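Local coordinates for protein glycerol-3-phosphate dehydrogenase [NAD(+)] (Dunaliella salina, PDB 6IUY) that probably interconverts dihydroxyacetone phosphate and sn-glycerol 3-phosphate with NAD(H), and joins this dehydrogenase to a magnesium-binding phosphatase-like domain in one chain, at residues N200-G205 with A221-C226; E597-M602 with C610-M615; E291-M296 with N330-S335. All blocks are in the same frame, centred on the assembly; numbering follows the deposited sequence.

Contact 1 (N200-G205 with A221-C226); sequences NIIMVG and ADAFIC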
loop_
_atom_site.group_PDB
_atom_site.type_symbol
_atom_site.label_atom_id
_atom_site.label_comp_id
_atom_site.label_asym_id
_atom_site.label_seq_id
_atom_site.Cartn_x
_atom_site.Cartn_y
_atom_site.Cartn_z
ATOM N N ASN A 200 -20.627 27.402 8.293
ATOM C CA ASN A 200 -21.566 28.423 7.856
ATOM C C ASN A 200 -22.928 27.826 7.542
ATOM O O ASN A 200 -23.081 27.131 6.542
ATOM C CB ASN A 200 -21.029 29.154 6.626
ATOM C CG ASN A 200 -19.615 29.637 6.819
ATOM O OD1 ASN A 200 -19.249 30.087 7.907
ATOM N ND2 ASN A 200 -18.799 29.525 5.773
ATOM N N ILE A 201 -23.907 28.107 8.401
ATOM C CA ILE A 201 -25.272 27.615 8.218
ATOM C C ILE A 201 -26.245 28.789 8.069
ATOM O O ILE A 201 -26.252 29.707 8.884
ATOM C CB ILE A 201 -25.721 26.719 9.400
ATOM C CG1 ILE A 201 -24.669 25.643 9.690
ATOM C CG2 ILE A 201 -27.061 26.077 9.097
ATOM C CD1 ILE A 201 -24.879 24.917 10.999
ATOM N N ILE A 202 -27.061 28.743 7.022
ATOM C CA ILE A 202 -27.947 29.832 6.667
ATOM C C ILE A 202 -29.364 29.439 7.045
ATOM O O ILE A 202 -29.728 28.265 6.893
ATOM C CB ILE A 202 -27.893 30.150 5.134
ATOM C CG1 ILE A 202 -26.446 30.258 4.629
ATOM C CG2 ILE A 202 -28.731 31.390 4.779
ATOM C CD1 ILE A 202 -25.580 31.268 5.364
ATOM N N MET A 203 -30.158 30.395 7.543
ATOM C CA MET A 203 -31.589 30.151 7.715
ATOM C C MET A 203 -32.384 30.962 6.698
ATOM O O MET A 203 -32.179 32.174 6.556
ATOM C CB MET A 203 -32.057 30.477 9.139
ATOM C CG MET A 203 -33.567 30.220 9.372
ATOM S SD MET A 203 -33.993 28.476 9.652
ATOM C CE MET A 203 -35.224 28.181 8.389
ATOM N N VAL A 204 -33.290 30.291 5.990
ATOM C CA VAL A 204 -34.158 30.961 5.027
ATOM C C VAL A 204 -35.615 30.742 5.408
ATOM O O VAL A 204 -36.066 29.590 5.469
ATOM C CB VAL A 204 -33.933 30.449 3.589
ATOM C CG1 VAL A 204 -34.684 31.325 2.597
ATOM C CG2 VAL A 204 -32.449 30.415 3.258
ATOM N N GLY A 205 -36.341 31.837 5.660
ATOM C CA GLY A 205 -37.747 31.770 6.045
ATOM C C GLY A 205 -38.512 33.092 6.123
ATOM O O GLY A 205 -37.963 34.171 5.882
ATOM N N ALA A 221 -28.086 29.987 13.432
ATOM C CA ALA A 221 -27.731 30.313 12.053
ATOM C C ALA A 221 -26.764 31.496 12.008
ATOM O O ALA A 221 -26.783 32.365 12.888
ATOM C CB ALA A 221 -28.979 30.614 11.229
ATOM N N ASP A 222 -25.916 31.522 10.980
ATOM C CA ASP A 222 -24.926 32.581 10.843
ATOM C C ASP A 222 -25.539 33.744 10.096
ATOM O O ASP A 222 -25.070 34.873 10.189
ATOM C CB ASP A 222 -23.674 32.063 10.141
ATOM C CG ASP A 222 -22.932 31.036 10.980
ATOM O OD1 ASP A 222 -22.341 31.435 12.005
ATOM O OD2 ASP A 222 -22.954 29.833 10.636
ATOM N N ALA A 223 -26.623 33.468 9.383
ATOM C CA ALA A 223 -27.355 34.525 8.713
ATOM C C ALA A 223 -28.799 34.110 8.449
ATOM O O ALA A 223 -29.093 32.945 8.187
ATOM C CB ALA A 223 -26.660 34.905 7.414
ATOM N N PHE A 224 -29.701 35.081 8.541
ATOM C CA PHE A 224 -31.099 34.860 8.227
ATOM C C PHE A 224 -31.448 35.648 6.977
ATOM O O PHE A 224 -31.248 36.854 6.918
ATOM C CB PHE A 224 -31.991 35.254 9.414
ATOM C CG PHE A 224 -33.449 35.366 9.084
ATOM C CD1 PHE A 224 -34.087 34.391 8.342
ATOM C CD2 PHE A 224 -34.191 36.444 9.537
ATOM C CE1 PHE A 224 -35.446 34.500 8.040
ATOM C CE2 PHE A 224 -35.545 36.557 9.242
ATOM C CZ PHE A 224 -36.173 35.589 8.496
ATOM N N ILE A 225 -31.922 34.933 5.965
ATOM C CA ILE A 225 -32.454 35.529 4.755
ATOM C C ILE A 225 -33.962 35.414 4.829
ATOM O O ILE A 225 -34.504 34.301 4.933
ATOM C CB ILE A 225 -31.938 34.829 3.476
ATOM C CG1 ILE A 225 -30.434 35.065 3.297
ATOM C CG2 ILE A 225 -32.729 35.291 2.255
ATOM C CD1 ILE A 225 -29.809 34.237 2.205
ATOM N N CYS A 226 -34.644 36.555 4.805
ATOM C CA CYS A 226 -36.098 36.534 4.893
ATOM C C CYS A 226 -36.702 36.487 3.506
ATOM O O CYS A 226 -36.405 37.330 2.656
ATOM C CB CYS A 226 -36.624 37.746 5.663
ATOM S SG CYS A 226 -38.433 37.929 5.563
#

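Contact 2 (E597-M602 with C610-M615); sequences EVPPTM and CSMPSM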
loop_
_atom_site.group_PDB
_atom_site.type_symbol
_atom_site.label_atom_id
_atom_site.label_comp_id
_atom_site.label_asym_id
_atom_site.label_seq_id
_atom_site.Cartn_x
_atom_site.Cartn_y
_atom_site.Cartn_z
ATOM N N GLU A 597 29.025 8.017 -12.062
ATOM C CA GLU A 597 29.975 7.581 -11.052
ATOM C C GLU A 597 29.875 6.075 -10.866
ATOM O O GLU A 597 30.844 5.418 -10.492
ATOM C CB GLU A 597 29.744 8.290 -9.715
ATOM C CG GLU A 597 29.828 9.796 -9.769
ATOM C CD GLU A 597 29.592 10.405 -8.407
ATOM O OE1 GLU A 597 29.537 9.631 -7.426
ATOM O OE2 GLU A 597 29.460 11.643 -8.315
ATOM N N VAL A 598 28.692 5.536 -11.125
ATOM C CA VAL A 598 28.455 4.103 -11.021
ATOM C C VAL A 598 27.978 3.632 -12.386
ATOM O O VAL A 598 27.251 4.351 -13.070
ATOM C CB VAL A 598 27.423 3.783 -9.919
ATOM C CG1 VAL A 598 27.005 2.315 -9.952
ATOM C CG2 VAL A 598 27.991 4.148 -8.562
ATOM N N PRO A 599 28.421 2.445 -12.817
ATOM C CA PRO A 599 27.987 1.958 -14.126
ATOM C C PRO A 599 26.539 1.504 -14.057
ATOM O O PRO A 599 26.091 1.067 -12.993
ATOM C CB PRO A 599 28.923 0.775 -14.390
ATOM C CG PRO A 599 29.233 0.261 -13.010
ATOM C CD PRO A 599 29.322 1.495 -12.140
ATOM N N PRO A 600 25.811 1.598 -15.170
ATOM C CA PRO A 600 24.401 1.215 -15.131
ATOM C C PRO A 600 24.197 -0.212 -14.624
ATOM O O PRO A 600 23.151 -0.507 -14.042
ATOM C CB PRO A 600 23.954 1.352 -16.594
ATOM C CG PRO A 600 24.958 2.292 -17.223
ATOM C CD PRO A 600 26.245 2.081 -16.492
ATOM N N THR A 601 25.183 -1.081 -14.826
ATOM C CA THR A 601 25.030 -2.492 -14.461
ATOM C C THR A 601 24.914 -2.718 -12.956
ATOM O O THR A 601 24.542 -3.811 -12.523
ATOM C CB THR A 601 26.203 -3.342 -14.966
ATOM O OG1 THR A 601 27.391 -2.942 -14.286
ATOM C CG2 THR A 601 26.399 -3.170 -16.467
ATOM N N MET A 602 25.229 -1.699 -12.160
ATOM C CA MET A 602 25.158 -1.810 -10.701
ATOM C C MET A 602 23.790 -1.462 -10.127
ATOM O O MET A 602 23.655 -1.293 -8.914
ATOM C CB MET A 602 26.208 -0.910 -10.039
ATOM C CG MET A 602 27.652 -1.398 -10.159
ATOM S SD MET A 602 27.941 -3.010 -9.397
ATOM C CE MET A 602 27.479 -2.688 -7.703
ATOM N N CYS A 610 25.724 2.401 -3.533
ATOM C CA CYS A 610 25.525 3.712 -2.929
ATOM C C CYS A 610 26.810 4.213 -2.279
ATOM O O CYS A 610 27.049 5.423 -2.227
ATOM C CB CYS A 610 24.399 3.673 -1.905
ATOM S SG CYS A 610 24.709 2.537 -0.550
ATOM N N SER A 611 27.644 3.288 -1.799
ATOM C CA SER A 611 28.875 3.670 -1.100
ATOM C C SER A 611 30.146 3.329 -1.885
ATOM O O SER A 611 31.216 3.827 -1.556
ATOM C CB SER A 611 28.935 3.017 0.292
ATOM O OG SER A 611 28.737 1.606 0.233
ATOM N N MET A 612 30.038 2.500 -2.920
ATOM C CA MET A 612 31.220 2.088 -3.675
ATOM C C MET A 612 31.989 3.289 -4.217
ATOM O O MET A 612 31.409 4.345 -4.444
ATOM C CB MET A 612 30.835 1.153 -4.820
ATOM C CG MET A 612 29.734 1.674 -5.733
ATOM S SD MET A 612 29.694 0.776 -7.299
ATOM C CE MET A 612 31.042 1.559 -8.187
ATOM N N PRO A 613 33.309 3.141 -4.405
ATOM C CA PRO A 613 34.080 4.280 -4.917
ATOM C C PRO A 613 33.705 4.553 -6.361
ATOM O O PRO A 613 33.434 3.606 -7.088
ATOM C CB PRO A 613 35.540 3.812 -4.797
ATOM C CG PRO A 613 35.500 2.658 -3.817
ATOM C CD PRO A 613 34.174 1.998 -4.065
ATOM N N SER A 614 33.695 5.817 -6.764
ATOM C CA SER A 614 33.357 6.173 -8.136
ATOM C C SER A 614 34.256 5.462 -9.150
ATOM O O SER A 614 35.392 5.108 -8.841
ATOM C CB SER A 614 33.453 7.690 -8.327
ATOM O OG SER A 614 32.762 8.367 -7.299
ATOM N N MET A 615 33.731 5.252 -10.357
ATOM C CA MET A 615 34.503 4.705 -11.471
ATOM C C MET A 615 35.410 5.775 -12.080
ATOM O O MET A 615 35.099 6.970 -12.007
ATOM C CB MET A 615 33.574 4.155 -12.553
ATOM C CG MET A 615 33.172 5.212 -13.592
ATOM S SD MET A 615 32.068 4.622 -14.896
ATOM C CE MET A 615 30.545 4.396 -13.980
#

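Contact 3 (E291-M296 with N330-S335); sequences EKEVTM and NVKATS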
loop_
_atom_site.group_PDB
_atom_site.type_symbol
_atom_site.label_atom_id
_atom_site.label_comp_id
_atom_site.label_asym_id
_atom_site.label_seq_id
_atom_site.Cartn_x
_atom_site.Cartn_y
_atom_site.Cartn_z
ATOM N N GLU A 291 -18.492 28.118 -14.568
ATOM C CA GLU A 291 -18.563 28.756 -15.885
ATOM C C GLU A 291 -18.382 27.684 -16.951
ATOM O O GLU A 291 -17.578 26.770 -16.772
ATOM C CB GLU A 291 -17.494 29.842 -16.037
ATOM C CG GLU A 291 -17.945 31.229 -15.615
ATOM C CD GLU A 291 -19.193 31.692 -16.367
ATOM O OE1 GLU A 291 -19.220 31.598 -17.617
ATOM O OE2 GLU A 291 -20.162 32.141 -15.708
ATOM N N LYS A 292 -19.130 27.778 -18.046
ATOM C CA LYS A 292 -19.049 26.760 -19.087
ATOM C C LYS A 292 -17.678 26.743 -19.741
ATOM O O LYS A 292 -17.122 25.679 -20.035
ATOM C CB LYS A 292 -20.119 26.969 -20.157
ATOM C CG LYS A 292 -20.084 25.880 -21.218
ATOM C CD LYS A 292 -21.168 26.060 -22.270
ATOM C CE LYS A 292 -21.176 24.895 -23.247
ATOM N NZ LYS A 292 -22.312 24.985 -24.217
ATOM N N GLU A 293 -17.120 27.928 -19.942
ATOM C CA GLU A 293 -15.856 28.049 -20.642
ATOM C C GLU A 293 -14.634 27.905 -19.744
ATOM O O GLU A 293 -14.508 28.578 -18.714
ATOM C CB GLU A 293 -15.800 29.386 -21.369
ATOM C CG GLU A 293 -14.428 29.696 -21.954
ATOM C CD GLU A 293 -14.434 30.960 -22.814
ATOM O OE1 GLU A 293 -14.947 30.879 -23.947
ATOM O OE2 GLU A 293 -13.926 32.014 -22.360
ATOM N N VAL A 294 -13.700 27.057 -20.164
ATOM C CA VAL A 294 -12.470 26.873 -19.411
ATOM C C VAL A 294 -11.337 27.548 -20.136
ATOM O O VAL A 294 -11.145 27.317 -21.320
ATOM C CB VAL A 294 -12.111 25.365 -19.236
ATOM C CG1 VAL A 294 -10.848 25.217 -18.421
ATOM C CG2 VAL A 294 -13.232 24.623 -18.595
ATOM N N THR A 295 -10.535 28.324 -19.423
ATOM C CA THR A 295 -9.455 29.027 -20.070
ATOM C C THR A 295 -8.193 28.197 -19.903
ATOM O O THR A 295 -7.966 27.629 -18.836
ATOM C CB THR A 295 -9.304 30.441 -19.473
ATOM O OG1 THR A 295 -10.497 31.176 -19.744
ATOM C CG2 THR A 295 -8.163 31.173 -20.075
ATOM N N MET A 296 -7.386 28.090 -20.952
ATOM C CA MET A 296 -6.122 27.385 -20.826
ATOM C C MET A 296 -4.979 28.286 -21.240
ATOM O O MET A 296 -4.909 28.695 -22.393
ATOM C CB MET A 296 -6.134 26.099 -21.669
ATOM C CG MET A 296 -4.761 25.486 -21.910
ATOM S SD MET A 296 -4.854 23.785 -22.537
ATOM C CE MET A 296 -5.388 24.023 -24.246
ATOM N N ASN A 330 -15.697 24.120 -25.549
ATOM C CA ASN A 330 -15.741 25.153 -24.516
ATOM C C ASN A 330 -14.387 25.416 -23.868
ATOM O O ASN A 330 -14.308 25.849 -22.722
ATOM C CB ASN A 330 -16.789 24.801 -23.440
ATOM C CG ASN A 330 -16.585 23.415 -22.810
ATOM O OD1 ASN A 330 -16.408 22.412 -23.499
ATOM N ND2 ASN A 330 -16.644 23.362 -21.491
ATOM N N VAL A 331 -13.317 25.184 -24.622
ATOM C CA VAL A 331 -11.965 25.404 -24.133
ATOM C C VAL A 331 -11.383 26.601 -24.863
ATOM O O VAL A 331 -11.433 26.655 -26.085
ATOM C CB VAL A 331 -11.069 24.145 -24.343
ATOM C CG1 VAL A 331 -9.595 24.471 -24.140
ATOM C CG2 VAL A 331 -11.507 23.029 -23.415
ATOM N N LYS A 332 -10.850 27.569 -24.128
ATOM C CA LYS A 332 -10.388 28.794 -24.762
ATOM C C LYS A 332 -8.952 29.052 -24.381
ATOM O O LYS A 332 -8.637 29.231 -23.212
ATOM C CB LYS A 332 -11.272 29.988 -24.372
ATOM C CG LYS A 332 -11.166 31.186 -25.342
ATOM C CD LYS A 332 -11.323 30.707 -26.801
ATOM C CE LYS A 332 -12.019 31.718 -27.704
ATOM N NZ LYS A 332 -13.373 31.239 -28.135
ATOM N N ALA A 333 -8.088 29.082 -25.385
ATOM C CA ALA A 333 -6.657 29.179 -25.175
ATOM C C ALA A 333 -6.174 30.605 -25.266
ATOM O O ALA A 333 -6.582 31.338 -26.164
ATOM C CB ALA A 333 -5.931 28.340 -26.213
ATOM N N THR A 334 -5.259 30.978 -24.387
ATOM C CA THR A 334 -4.567 32.235 -24.535
ATOM C C THR A 334 -3.139 32.121 -24.047
ATOM O O THR A 334 -2.837 31.327 -23.153
ATOM C CB THR A 334 -5.260 33.369 -23.765
ATOM O OG1 THR A 334 -4.326 34.440 -23.593
ATOM C CG2 THR A 334 -5.717 32.890 -22.390
ATOM N N SER A 335 -2.268 32.941 -24.620
ATOM C CA SER A 335 -0.845 32.904 -24.320
ATOM C C SER A 335 -0.458 33.873 -23.237
ATOM O O SER A 335 0.703 33.907 -22.836
ATOM C CB SER A 335 -0.027 33.232 -25.558
ATOM O OG SER A 335 -0.188 34.606 -25.866
#

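Contact 1 (N200-G205 with A221-C226)
Asp222 pairs with the backbone of Ile201 at the start of two neighbouring parallel strands, 201-205 and 223-227. The strands belong to the beta-alpha-beta unit with helix 208-215, in the parallel sheet of the haloacid dehalogenase-like domain. The Asp222 side chain can be followed outward. Its CB packs against Ile201 O. CG turns away from the carbonyl carbon of Asp222 and lies beside its backbone N (chi1 -67°), which aims the carboxylate back at the first strand. There OD2 accepts the N-H of Ile201, N to OD2 3.0 Å, through its anti lone pair, and lies close to Asn200 CA. The same residue donates its own N-H to Ile201 O, N to O 2.8 Å, so Ile201 is held by both its N-H and its carbonyl. OD2 also takes a salt bridge from Arg193 of helix 184-195. With an alanine here, Ile201 N would probably lose this acceptor and Arg193 this charge partner.

Regular pairing follows. Met203 N reaches Ala223 O at 2.8 Å, Ile225 N binds Met203 O, and Gly205 N binds Ile225 O at 3.2 Å. On one face, Ile202 CG2 meets Ile225 CD1 at 4.0 Å. On the other, Met203 CB rests on Ala221 CB at 3.7 Å. The Phe224 ring turns its edge to the first strand, with CE1 3.3 Å from Gly205 O. Met203 and Phe224 both also touch helix 208-215.

Gly205 immediately precedes Asp206, a magnesium ligand, and lies close to Asp41, another. The chemistry is a backbone ladder with apolar cover on both faces and, at its start, one carboxylate that accepts a backbone N-H and a salt bridge. It ties the strand that leads into the metal site to its neighbour.

Contact 2 (E597-M602 with C610-M615)
Met612 lays its thioether across Val598 and Met602, where two loops flank the short helix 606-609 near the C-terminus of the chain. The first loop follows helix 585-594. Met612, Met615, Val598, Pro599 and Met602 supply the apolar surface.

Met612 CG sits between its backbone N and carbonyl carbon (chi1 52°), and the chain bends at the sulfur. This brings SD to 4.0 Å from Val598 CG2, with Val598 CG1 almost as near. Val598 lies at a slant to it. Met602 also crosses Met612 at a slant, and its CE stands 4.1 Å from Met612 SD. The sulfur is thus packed by methyl groups from two residues of the first loop. Val598 and Met602 both also rest on Ala609 of helix 606-609.

Met615 is turned differently. It runs alongside Pro599, in the opposite sense. The closeness of the two depends on the Met615 methyl, whose place is doubtful because it is modelled too close to the backbone of Val598.

The polar part lies at Glu597. Its chain is extended beyond CG, and its CB packs against Ser614 CB at 4.0 Å. The main partner of its carboxylate is Arg592 of helix 585-594, through a salt bridge, although the position of OE1 is less sure. Ser614 OG makes at most a weak, uncertain bond to the same group. Arg592 also donates to Met612 O, so one guanidinium group appears to link both loops to the helix. The contact lies at the surface, away from the active sites, and joins the last modelled residues to the dehydrogenase part. One firm backbone bond crosses between the loops: Met615 N gives its hydrogen to Glu597 O at 2.9 Å, in the carbonyl plane.

Contact 3 (E291-M296 with N330-S335)
Asn330 reaches over to Lys292 at the start of two parallel strands, 293-297 and 331-334. They sit at one side of the Rossmann-type sheet that carries NAD, joined by a crossover containing helix 307-315. Asn330 CG is tucked between its own N and carbonyl carbon (chi1 55°). That puts ND2 2.8 Å from Lys292 O, in a nearly straight bond (178°) lying in the amide plane. ND2 also donates to Ala276 O of helix 266-282, so two carbonyls fix the amide.

Beyond this, Val294 N binds Asn330 O, Lys332 N binds Val294 O at 2.8 Å, Met296 N binds Lys332 O, and Thr334 N binds Met296 O.

On the solvent side, the Glu293 chain is extended and brings CD to 3.7 Å from Lys332 CB. Lys332 bends away beyond CG, leaving NZ 4.5 Å from Glu293 OE1, too long for a salt bridge. Thr295 CG2 meets Thr334 CG2 at 3.8 Å, while Thr334 OG1 is hydrogen-bonded to Asp336 N. On the buried face, Met296 stretches out to CG and SD, then bends so that CE lies 4.2 Å from Val331 CG1. Met296 also touches Ile312 of helix 307-315 and lies near Ala268, an NAD-binding residue.

The chemistry is two-sided: an apolar face packs on helices 266-282 and 307-315, and the other carries opposite charges that would probably attract only weakly, beside a threonine methyl pair.

In the fold
Along the chain the contacts follow one another without overlap: 1, 3, then 2. Contact 1 belongs to the parallel sheet of the haloacid dehalogenase-like domain. Contact 3 belongs to the separate, mixed sheet of the NAD-binding domain, where 331-334 is an outermost strand of that sheet within this chain. The centres of these two are 35 Å apart. Both are parallel strand pairs within beta-alpha-beta units. Contact 2 has no strands and lies among C-terminal helices and loops, 49 Å from contact 3 and 68 Å from contact 1, centre to centre. Contacts 1 and 2 lie on opposite sides of the chain's centre. The three therefore sample the phosphatase-like and dehydrogenase parts of a di-domain enzyme.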